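PDB 2OMK: thiamine diphosphokinase from Bacteroides thetaiotaomicron, which probably transfers a pyrophosphate group from ATP to thiamine, making the cofactor thiamine diphosphate. Local coordinates for residues 191-199 with 209-219. The protein carries 1 engineered substitution. Numbering follows the deposited sequence.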
loop_
_atom_site.group_PDB
_atom_site.type_symbol
_atom_site.label_atom_id
_atom_site.label_comp_id
_atom_site.label_asym_id
_atom_site.label_seq_id
_atom_site.Cartn_x
_atom_site.Cartn_y
_atom_site.Cartn_z
ATOM N N ALA A 191 8.590 -7.674 -21.722
ATOM C CA ALA A 191 8.032 -6.421 -22.175
ATOM C C ALA A 191 8.845 -5.803 -23.292
ATOM O O ALA A 191 10.049 -6.075 -23.435
ATOM C CB ALA A 191 7.918 -5.451 -21.004
ATOM N N GLU A 192 8.158 -4.979 -24.081
ATOM C CA GLU A 192 8.774 -4.054 -25.010
ATOM C C GLU A 192 8.359 -2.659 -24.557
ATOM O O GLU A 192 7.204 -2.446 -24.172
ATOM C CB GLU A 192 8.272 -4.290 -26.436
ATOM C CG GLU A 192 8.704 -5.619 -27.049
ATOM C CD GLU A 192 7.741 -6.748 -26.741
ATOM O OE1 GLU A 192 6.525 -6.580 -26.982
ATOM O OE2 GLU A 192 8.202 -7.809 -26.261
ATOM N N GLY A 193 9.294 -1.721 -24.583
ATOM C CA GLY A 193 8.978 -0.339 -24.259
ATOM C C GLY A 193 9.272 0.071 -22.828
ATOM O O GLY A 193 8.970 1.195 -22.441
ATOM N N LEU A 194 9.857 -0.834 -22.047
ATOM C CA LEU A 194 10.275 -0.521 -20.685
ATOM C C LEU A 194 11.797 -0.547 -20.572
ATOM O O LEU A 194 12.462 -1.296 -21.287
ATOM C CB LEU A 194 9.636 -1.490 -19.689
ATOM C CG LEU A 194 8.104 -1.476 -19.595
ATOM C CD1 LEU A 194 7.658 -2.595 -18.670
ATOM C CD2 LEU A 194 7.582 -0.126 -19.102
ATOM N N PHE A 195 12.346 0.270 -19.679
ATOM C CA PHE A 195 13.805 0.405 -19.556
ATOM C C PHE A 195 14.470 -0.883 -19.084
ATOM O O PHE A 195 15.499 -1.301 -19.635
ATOM C CB PHE A 195 14.177 1.568 -18.632
ATOM C CG PHE A 195 15.659 1.835 -18.568
ATOM C CD1 PHE A 195 16.287 2.559 -19.577
ATOM C CD2 PHE A 195 16.425 1.341 -17.518
ATOM C CE1 PHE A 195 17.658 2.803 -19.535
ATOM C CE2 PHE A 195 17.802 1.573 -17.467
ATOM C CZ PHE A 195 18.414 2.310 -18.471
ATOM N N TYR A 196 13.884 -1.510 -18.065
ATOM C CA TYR A 196 14.401 -2.770 -17.537
ATOM C C TYR A 196 13.630 -3.971 -18.056
ATOM O O TYR A 196 12.390 -3.978 -18.035
ATOM C CB TYR A 196 14.380 -2.784 -16.006
ATOM C CG TYR A 196 15.274 -1.756 -15.373
ATOM C CD1 TYR A 196 14.736 -0.612 -14.781
ATOM C CD2 TYR A 196 16.666 -1.917 -15.369
ATOM C CE1 TYR A 196 15.554 0.342 -14.200
ATOM C CE2 TYR A 196 17.494 -0.963 -14.785
ATOM C CZ TYR A 196 16.925 0.162 -14.205
ATOM O OH TYR A 196 17.730 1.109 -13.631
ATOM N N PRO A 197 14.359 -5.002 -18.519
ATOM C CA PRO A 197 13.747 -6.279 -18.844
ATOM C C PRO A 197 13.037 -6.868 -17.634
ATOM O O PRO A 197 13.496 -6.705 -16.493
ATOM C CB PRO A 197 14.948 -7.159 -19.226
ATOM C CG PRO A 197 15.962 -6.204 -19.695
ATOM C CD PRO A 197 15.806 -5.013 -18.789
ATOM N N LEU A 198 11.919 -7.536 -17.883
ATOM C CA LEU A 198 11.159 -8.157 -16.806
ATOM C C LEU A 198 11.704 -9.535 -16.456
ATOM O O LEU A 198 12.444 -10.140 -17.239
ATOM C CB LEU A 198 9.680 -8.263 -17.184
ATOM C CG LEU A 198 8.953 -6.989 -17.622
ATOM C CD1 LEU A 198 7.456 -7.258 -17.673
ATOM C CD2 LEU A 198 9.267 -5.821 -16.685
ATOM N N SER A 199 11.351 -9.997 -15.262
ATOM C CA SER A 199 11.561 -11.371 -14.826
ATOM C C SER A 199 10.275 -11.830 -14.138
ATOM O O SER A 199 9.352 -11.027 -13.937
ATOM C CB SER A 199 12.770 -11.474 -13.891
ATOM O OG SER A 199 12.556 -10.771 -12.673
ATOM N N LEU A 209 9.295 0.489 -9.996
ATOM C CA LEU A 209 10.164 1.585 -10.466
ATOM C C LEU A 209 10.901 1.302 -11.791
ATOM O O LEU A 209 12.023 1.779 -12.028
ATOM C CB LEU A 209 11.125 2.050 -9.355
ATOM C CG LEU A 209 10.522 2.253 -7.955
ATOM C CD1 LEU A 209 11.562 2.793 -6.970
ATOM C CD2 LEU A 209 9.284 3.151 -7.997
ATOM N N ASN A 210 10.246 0.541 -12.655
ATOM C CA ASN A 210 10.629 0.494 -14.057
ATOM C C ASN A 210 10.221 1.824 -14.712
ATOM O O ASN A 210 9.661 2.718 -14.053
ATOM C CB ASN A 210 9.962 -0.694 -14.754
ATOM C CG ASN A 210 10.809 -1.265 -15.887
ATOM O OD1 ASN A 210 11.571 -0.540 -16.550
ATOM N ND2 ASN A 210 10.673 -2.571 -16.120
ATOM N N GLU A 211 10.492 1.956 -16.003
ATOM C CA GLU A 211 10.321 3.229 -16.671
ATOM C C GLU A 211 9.927 2.989 -18.117
ATOM O O GLU A 211 10.532 2.150 -18.796
ATOM C CB GLU A 211 11.633 4.011 -16.605
ATOM C CG GLU A 211 11.469 5.493 -16.427
ATOM C CD GLU A 211 12.712 6.149 -15.857
ATOM O OE1 GLU A 211 13.058 5.877 -14.679
ATOM O OE2 GLU A 211 13.337 6.949 -16.585
ATOM N N ALA A 212 8.908 3.707 -18.581
ATOM C CA ALA A 212 8.579 3.700 -19.999
ATOM C C ALA A 212 9.656 4.464 -20.768
ATOM O O ALA A 212 10.121 5.523 -20.330
ATOM C CB ALA A 212 7.211 4.316 -20.241
ATOM N N ILE A 213 10.072 3.900 -21.896
ATOM C CA ILE A 213 11.047 4.553 -22.763
ATOM C C ILE A 213 10.318 5.514 -23.705
ATOM O O ILE A 213 10.803 6.619 -23.971
ATOM C CB ILE A 213 11.894 3.515 -23.558
ATOM C CG1 ILE A 213 12.698 2.633 -22.594
ATOM C CG2 ILE A 213 12.825 4.211 -24.559
ATOM C CD1 ILE A 213 13.353 1.411 -23.236
ATOM N N ALA A 214 9.138 5.096 -24.166
ATOM C CA ALA A 214 8.406 5.795 -25.232
ATOM C C ALA A 214 6.936 6.079 -24.863
ATOM O O ALA A 214 6.604 6.192 -23.675
ATOM C CB ALA A 214 8.523 5.018 -26.558
ATOM N N ASP A 215 6.079 6.194 -25.880
ATOM C CA ASP A 215 4.661 6.547 -25.704
ATOM C C ASP A 215 3.741 5.322 -25.580
ATOM O O ASP A 215 2.530 5.461 -25.390
ATOM C CB ASP A 215 4.178 7.454 -26.858
ATOM C CG ASP A 215 4.655 8.905 -26.727
ATOM O OD1 ASP A 215 5.349 9.241 -25.744
ATOM O OD2 ASP A 215 4.325 9.722 -27.621
ATOM N N GLU A 216 4.319 4.127 -25.694
ATOM C CA GLU A 216 3.571 2.885 -25.516
ATOM C C GLU A 216 4.496 1.772 -25.029
ATOM O O GLU A 216 5.674 1.738 -25.384
ATOM C CB GLU A 216 2.874 2.475 -26.827
ATOM C CG GLU A 216 1.893 1.321 -26.671
ATOM C CD GLU A 216 1.250 0.907 -27.983
ATOM O OE1 GLU A 216 0.413 1.672 -28.515
ATOM O OE2 GLU A 216 1.576 -0.196 -28.469
ATOM N N PHE A 217 3.968 0.880 -24.196
ATOM C CA PHE A 217 4.691 -0.345 -23.851
ATOM C C PHE A 217 3.740 -1.525 -23.812
ATOM O O PHE A 217 2.532 -1.346 -23.673
ATOM C CB PHE A 217 5.505 -0.201 -22.547
ATOM C CG PHE A 217 4.670 0.000 -21.302
ATOM C CD1 PHE A 217 4.278 -1.093 -20.532
ATOM C CD2 PHE A 217 4.328 1.283 -20.874
ATOM C CE1 PHE A 217 3.523 -0.922 -19.368
ATOM C CE2 PHE A 217 3.573 1.470 -19.705
ATOM C CZ PHE A 217 3.167 0.360 -18.957
ATOM N N THR A 218 4.284 -2.729 -23.962
ATOM C CA THR A 218 3.470 -3.935 -23.975
ATOM C C THR A 218 4.092 -4.970 -23.060
ATOM O O THR A 218 5.293 -5.225 -23.135
ATOM C CB THR A 218 3.321 -4.518 -25.407
ATOM O OG1 THR A 218 2.687 -3.555 -26.263
ATOM C CG2 THR A 218 2.492 -5.801 -25.397
ATOM N N ILE A 219 3.267 -5.548 -22.192
ATOM C CA ILE A 219 3.698 -6.624 -21.304
ATOM C C ILE A 219 3.061 -7.914 -21.798
ATOM O O ILE A 219 1.858 -7.947 -22.078
ATOM C CB ILE A 219 3.302 -6.358 -19.821
ATOM C CG1 ILE A 219 3.972 -5.073 -19.307
ATOM C CG2 ILE A 219 3.642 -7.585 -18.928
ATOM C CD1 ILE A 219 3.402 -4.561 -18.000
HETATM O O HOH W 1 7.389 2.902 -23.699
#
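E192 and T218 form an antiparallel hydrogen-bonded pair, joined by E192 N to T218 O and by T218 N to E192 O at 2.9 Å. Their polar ends have other partners: E192 OE1 bonds H220, and T218 OG1 bonds S170 on the neighbouring strand. Past E192 the chain leaves the ladder. G193 adopts a positive phi of 97° and turns its carbonyl to I213 N, a nearly linear bond of 3.0 Å whose donor stands above the carbonyl plane. A water also donates to G193 O and to E216 O while accepting from A214 N, filling the bend of 212-216. F195 N then binds E211 O.

The side-chain hydrogen bonds across the contact all come from N210. Its amide lies against the backbone of Y196: OD1 accepts from Y196 N (2.9 Å, 169° at the hydrogen), and ND2, with its acceptor close to the amide plane, donates a hydrogen bond to Y196 O. OD1 accepts a second hydrogen bond, from E211 N, so three bonds fix the amide's rotation. With an alanine in place of N210, Y196 N and O would probably lose these mates and the 195-198 loop would be freer to move.

Apolar contacts line the inner side. L194, with CG beside its backbone N (chi1 -63°), lays CD2 over one face of the F217 ring, a CH-pi contact 3.8 Å from the centroid; F171 meets the same ring. L198 reaches I219 CG2 with CD1, while its other methyl, CD2, packs against the amide nitrogen of N210.

The arrangement is that of an antiparallel edge strand, 189-192, paired with 216-221 and continued by a loop stitched to 210-213, within the beta-sheet substrate-binding domain of thiamin pyrophosphokinases.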